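Local structure of extracellular solute-binding protein, family 7 (Colwellia psychrerythraea, 4PET) at residues E166-F178 with V182-P194. The protein probably serves as the periplasmic solute-binding component of a TRAP transport system, and binds pyruvate together with a calcium ion. Sequence-based numbering, arbitrary orientation.
Sequences EDLKGLKMRIPGF and VLAKLGAKPTNIP. With PYR (pyruvic acid), chain D.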
loop_
_atom_site.group_PDB
_atom_site.type_symbol
_atom_site.label_atom_id
_atom_site.label_comp_id
_atom_site.label_asym_id
_atom_site.label_seq_id
_atom_site.Cartn_x
_atom_site.Cartn_y
_atom_site.Cartn_z
ATOM N N GLU A 166 -33.635 -15.573 -1.196
ATOM C CA GLU A 166 -34.844 -15.249 -1.945
ATOM C C GLU A 166 -34.912 -13.729 -2.243
ATOM O O GLU A 166 -35.358 -13.320 -3.309
ATOM C CB GLU A 166 -36.077 -15.735 -1.177
ATOM C CG GLU A 166 -37.298 -15.956 -2.026
ATOM C CD GLU A 166 -37.218 -17.214 -2.879
ATOM O OE1 GLU A 166 -36.210 -17.959 -2.766
ATOM O OE2 GLU A 166 -38.171 -17.452 -3.658
ATOM N N ASP A 167 -34.425 -12.907 -1.316
ATOM C CA ASP A 167 -34.317 -11.456 -1.524
ATOM C C ASP A 167 -33.406 -11.035 -2.666
ATOM O O ASP A 167 -33.487 -9.903 -3.122
ATOM C CB ASP A 167 -33.876 -10.770 -0.229
ATOM C CG ASP A 167 -34.883 -10.988 0.897
ATOM O OD1 ASP A 167 -36.085 -11.074 0.585
ATOM O OD2 ASP A 167 -34.482 -11.114 2.066
ATOM N N LEU A 168 -32.535 -11.931 -3.126
ATOM C CA LEU A 168 -31.668 -11.625 -4.253
ATOM C C LEU A 168 -32.365 -11.884 -5.583
ATOM O O LEU A 168 -31.934 -11.357 -6.619
ATOM C CB LEU A 168 -30.389 -12.468 -4.209
ATOM C CG LEU A 168 -29.411 -12.205 -3.069
ATOM C CD1 LEU A 168 -28.288 -13.180 -3.137
ATOM C CD2 LEU A 168 -28.891 -10.788 -3.140
ATOM N N LYS A 169 -33.421 -12.702 -5.572
ATOM C CA LYS A 169 -34.069 -13.086 -6.827
ATOM C C LYS A 169 -34.835 -11.922 -7.453
ATOM O O LYS A 169 -35.751 -11.368 -6.854
ATOM C CB LYS A 169 -34.963 -14.317 -6.627
ATOM C CG LYS A 169 -34.155 -15.553 -6.252
ATOM C CD LYS A 169 -35.027 -16.809 -6.091
ATOM C CE LYS A 169 -34.222 -17.997 -5.549
ATOM N NZ LYS A 169 -33.006 -18.285 -6.378
ATOM N N GLY A 170 -34.402 -11.523 -8.647
ATOM C CA GLY A 170 -35.008 -10.402 -9.327
ATOM C C GLY A 170 -34.488 -9.069 -8.839
ATOM O O GLY A 170 -34.907 -8.024 -9.329
ATOM N N LEU A 171 -33.568 -9.098 -7.885
ATOM C CA LEU A 171 -32.979 -7.867 -7.389
ATOM C C LEU A 171 -32.194 -7.177 -8.495
ATOM O O LEU A 171 -31.174 -7.725 -8.982
ATOM C CB LEU A 171 -32.007 -8.153 -6.244
ATOM C CG LEU A 171 -31.389 -6.893 -5.650
ATOM C CD1 LEU A 171 -32.444 -6.069 -4.950
ATOM C CD2 LEU A 171 -30.277 -7.229 -4.700
ATOM N N LYS A 172 -32.634 -5.970 -8.854
ATOM C CA LYS A 172 -31.911 -5.133 -9.816
ATOM C C LYS A 172 -30.832 -4.335 -9.153
ATOM O O LYS A 172 -31.133 -3.420 -8.398
ATOM C CB LYS A 172 -32.875 -4.179 -10.514
ATOM C CG LYS A 172 -33.922 -4.931 -11.380
ATOM C CD LYS A 172 -34.911 -3.988 -12.038
ATOM C CE LYS A 172 -35.731 -3.191 -11.030
ATOM N NZ LYS A 172 -36.681 -4.073 -10.328
HETATM N N MSE A 173 -29.567 -4.654 -9.442
HETATM C CA MSE A 173 -28.489 -4.019 -8.706
HETATM C C MSE A 173 -27.356 -3.562 -9.611
HETATM O O MSE A 173 -26.872 -4.328 -10.439
HETATM C CB MSE A 173 -27.926 -4.991 -7.649
HETATM C CG MSE A 173 -26.761 -4.442 -6.881
HETATM SE SE MSE A 173 -26.099 -5.617 -5.462
HETATM C CE MSE A 173 -24.885 -4.327 -4.683
ATOM N N ARG A 174 -26.920 -2.314 -9.451
ATOM C CA ARG A 174 -25.687 -1.894 -10.095
ATOM C C ARG A 174 -24.477 -2.447 -9.350
ATOM O O ARG A 174 -24.208 -2.077 -8.193
ATOM C CB ARG A 174 -25.599 -0.376 -10.207
ATOM C CG ARG A 174 -24.460 0.093 -11.028
ATOM C CD ARG A 174 -23.205 0.331 -10.192
ATOM N NE ARG A 174 -22.074 0.591 -11.060
ATOM C CZ ARG A 174 -20.799 0.571 -10.701
ATOM N NH1 ARG A 174 -20.445 0.322 -9.457
ATOM N NH2 ARG A 174 -19.866 0.793 -11.608
ATOM N N ILE A 175 -23.768 -3.356 -10.019
ATOM C CA ILE A 175 -22.575 -3.990 -9.479
ATOM C C ILE A 175 -21.780 -4.569 -10.666
ATOM O O ILE A 175 -22.320 -5.342 -11.443
ATOM C CB ILE A 175 -22.940 -5.084 -8.462
ATOM C CG1 ILE A 175 -21.686 -5.677 -7.795
ATOM C CG2 ILE A 175 -23.882 -6.160 -9.102
ATOM C CD1 ILE A 175 -22.010 -6.601 -6.640
ATOM N N PRO A 176 -20.509 -4.161 -10.816
ATOM C CA PRO A 176 -19.685 -4.611 -11.946
ATOM C C PRO A 176 -18.908 -5.905 -11.693
ATOM O O PRO A 176 -18.989 -6.545 -10.613
ATOM C CB PRO A 176 -18.716 -3.454 -12.128
ATOM C CG PRO A 176 -18.483 -2.954 -10.675
ATOM C CD PRO A 176 -19.761 -3.236 -9.930
ATOM N N GLY A 177 -18.149 -6.290 -12.716
ATOM C CA GLY A 177 -17.146 -7.310 -12.581
ATOM C C GLY A 177 -17.711 -8.657 -12.244
ATOM O O GLY A 177 -18.893 -8.996 -12.516
ATOM N N PHE A 178 -16.849 -9.443 -11.629
ATOM C CA PHE A 178 -17.154 -10.828 -11.387
ATOM C C PHE A 178 -18.278 -10.999 -10.355
ATOM O O PHE A 178 -19.053 -11.961 -10.442
ATOM C CB PHE A 178 -15.900 -11.586 -10.950
ATOM C CG PHE A 178 -16.040 -13.072 -11.112
ATOM C CD1 PHE A 178 -16.048 -13.644 -12.371
ATOM C CD2 PHE A 178 -16.198 -13.890 -10.022
ATOM C CE1 PHE A 178 -16.194 -15.022 -12.527
ATOM C CE2 PHE A 178 -16.329 -15.253 -10.170
ATOM C CZ PHE A 178 -16.348 -15.817 -11.416
ATOM N N VAL A 182 -21.609 -13.449 -10.270
ATOM C CA VAL A 182 -21.955 -14.265 -9.122
ATOM C C VAL A 182 -23.414 -14.042 -8.684
ATOM O O VAL A 182 -24.180 -15.006 -8.531
ATOM C CB VAL A 182 -20.974 -14.013 -7.956
ATOM C CG1 VAL A 182 -21.406 -14.812 -6.730
ATOM C CG2 VAL A 182 -19.556 -14.427 -8.356
ATOM N N LEU A 183 -23.815 -12.786 -8.492
ATOM C CA LEU A 183 -25.184 -12.508 -8.056
ATOM C C LEU A 183 -26.207 -12.929 -9.120
ATOM O O LEU A 183 -27.303 -13.366 -8.779
ATOM C CB LEU A 183 -25.357 -11.043 -7.656
ATOM C CG LEU A 183 -24.516 -10.602 -6.437
ATOM C CD1 LEU A 183 -24.839 -9.172 -6.013
ATOM C CD2 LEU A 183 -24.718 -11.553 -5.244
ATOM N N ALA A 184 -25.846 -12.811 -10.399
ATOM C CA ALA A 184 -26.722 -13.282 -11.485
ATOM C C ALA A 184 -26.967 -14.788 -11.354
ATOM O O ALA A 184 -28.075 -15.285 -11.600
ATOM C CB ALA A 184 -26.119 -12.974 -12.831
ATOM N N LYS A 185 -25.940 -15.518 -10.925
ATOM C CA LYS A 185 -26.076 -16.967 -10.797
ATOM C C LYS A 185 -27.102 -17.267 -9.722
ATOM O O LYS A 185 -27.787 -18.294 -9.766
ATOM C CB LYS A 185 -24.718 -17.629 -10.464
ATOM C CG LYS A 185 -24.786 -19.153 -10.299
ATOM C CD LYS A 185 -23.426 -19.722 -9.838
ATOM C CE LYS A 185 -22.749 -20.555 -10.891
ATOM N NZ LYS A 185 -23.563 -21.750 -11.221
ATOM N N LEU A 186 -27.239 -16.339 -8.773
ATOM C CA LEU A 186 -28.224 -16.468 -7.706
ATOM C C LEU A 186 -29.560 -15.758 -8.023
ATOM O O LEU A 186 -30.409 -15.623 -7.166
ATOM C CB LEU A 186 -27.644 -15.935 -6.386
ATOM C CG LEU A 186 -26.474 -16.759 -5.841
ATOM C CD1 LEU A 186 -25.833 -16.061 -4.653
ATOM C CD2 LEU A 186 -26.948 -18.147 -5.460
ATOM N N GLY A 187 -29.750 -15.302 -9.248
ATOM C CA GLY A 187 -31.042 -14.774 -9.629
ATOM C C GLY A 187 -31.155 -13.268 -9.666
ATOM O O GLY A 187 -32.185 -12.746 -10.087
ATOM N N ALA A 188 -30.121 -12.561 -9.230
ATOM C CA ALA A 188 -30.101 -11.108 -9.345
ATOM C C ALA A 188 -29.972 -10.644 -10.794
ATOM O O ALA A 188 -29.653 -11.443 -11.699
ATOM C CB ALA A 188 -28.972 -10.504 -8.471
ATOM N N LYS A 189 -30.244 -9.351 -11.004
ATOM C CA LYS A 189 -30.144 -8.724 -12.314
ATOM C C LYS A 189 -29.135 -7.588 -12.242
ATOM O O LYS A 189 -29.485 -6.450 -11.985
ATOM C CB LYS A 189 -31.514 -8.240 -12.819
ATOM C CG LYS A 189 -32.528 -9.383 -12.880
ATOM C CD LYS A 189 -33.704 -9.099 -13.785
ATOM C CE LYS A 189 -34.419 -7.873 -13.397
ATOM N NZ LYS A 189 -35.821 -7.890 -13.907
ATOM N N PRO A 190 -27.853 -7.914 -12.457
ATOM C CA PRO A 190 -26.894 -6.826 -12.367
ATOM C C PRO A 190 -26.929 -5.927 -13.591
ATOM O O PRO A 190 -27.395 -6.314 -14.676
ATOM C CB PRO A 190 -25.551 -7.556 -12.256
ATOM C CG PRO A 190 -25.751 -8.833 -13.060
ATOM C CD PRO A 190 -27.230 -9.193 -12.855
ATOM N N THR A 191 -26.449 -4.708 -13.411
ATOM C CA THR A 191 -26.149 -3.827 -14.530
ATOM C C THR A 191 -24.909 -2.994 -14.181
ATOM O O THR A 191 -24.465 -2.987 -13.011
ATOM C CB THR A 191 -27.332 -2.911 -14.874
ATOM O OG1 THR A 191 -26.869 -1.837 -15.698
ATOM C CG2 THR A 191 -27.943 -2.334 -13.614
ATOM N N ASN A 192 -24.331 -2.337 -15.197
ATOM C CA ASN A 192 -23.133 -1.517 -15.011
ATOM C C ASN A 192 -23.379 -0.067 -15.391
ATOM O O ASN A 192 -22.632 0.537 -16.157
ATOM C CB ASN A 192 -21.937 -2.076 -15.801
ATOM C CG ASN A 192 -20.623 -1.361 -15.466
ATOM O OD1 ASN A 192 -20.575 -0.444 -14.631
ATOM N ND2 ASN A 192 -19.558 -1.784 -16.119
ATOM N N ILE A 193 -24.442 0.478 -14.830
ATOM C CA ILE A 193 -24.733 1.886 -14.915
ATOM C C ILE A 193 -23.506 2.676 -14.386
ATOM O O ILE A 193 -22.974 2.354 -13.305
ATOM C CB ILE A 193 -26.022 2.185 -14.084
ATOM C CG1 ILE A 193 -27.219 1.453 -14.685
ATOM C CG2 ILE A 193 -26.302 3.657 -13.993
ATOM C CD1 ILE A 193 -28.551 1.779 -13.952
ATOM N N PRO A 194 -23.065 3.706 -15.141
ATOM C CA PRO A 194 -21.979 4.650 -14.802
ATOM C C PRO A 194 -22.288 5.583 -13.625
ATOM O O PRO A 194 -23.459 5.885 -13.355
ATOM C CB PRO A 194 -21.850 5.519 -16.067
ATOM C CG PRO A 194 -22.650 4.873 -17.106
ATOM C CD PRO A 194 -23.680 4.038 -16.442
HETATM C C PYR D . -16.888 0.542 -9.578
HETATM O O PYR D . -17.839 -0.135 -8.992
HETATM O OXT PYR D . -17.115 0.917 -10.804
HETATM C CA PYR D . -15.722 0.919 -8.877
HETATM O O3 PYR D . -15.415 0.373 -7.728
HETATM C CB PYR D . -14.823 2.000 -9.393
HETATM O O HOH W 1 -31.016 -16.712 -4.522
HETATM O O HOH W 2 -36.818 -7.538 -11.340
#
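R174 reaches past the end of strand 189-191, where its NE donates to the backbone carbonyl of I193 (NE to O 3.0 Å), the acceptor lying tilted from the guanidinium plane. A turn of about 90° at the CB-CG bond (chi2 -91°) swings the guanidinium toward the pyruvate carboxylate: NH1 bonds O at 2.7 Å and NH2 bonds OXT at 2.9 Å, a two-pronged, nearly straight grip made at the guanidinium edge. P176 CD lies over one face of the group, toward its rim, and N192 OD1 adds a weak bond to NH2, its amide turned 59° from the guanidinium. NH1 also bonds the backbone carbonyl of E211, a residue of the calcium site, so all three guanidinium nitrogens have partners. A leucine here would probably leave the pyruvate carboxylate without the paired N-H donors and positive charge of the guanidinium, and the I193 carbonyl without this donor.

Behind the site, strands 172-174 and 189-191 run parallel, laced by alternating backbone bonds from K189 N to L171 O through to I175 N to T191 O. The buried side is that of M173 and P190, where L183 CD1 of the connecting helix meets the selenium of M173, a selenomethionine (SE to CD1 3.8 Å), and I175 CD1; the I175 and L183 side chains cross at about a right angle. At the K172 and K189 end, on the same face as R174, the contact opens to solvent: the lysines lie side by side, K172 CG 3.6 Å from K189 CE, while a water links K189 NZ to the G170 carbonyl. K172 NZ pairs with D208.

At the helix end G187, the C-prime residue of a Schellman motif, accepts G170 N through its carbonyl. The whole forms a beta-alpha-beta unit, strand 172-174, helix 177-185 and edge strand 189-191, carrying the carboxylate-binding arginine of a DctP-family solute-binding protein.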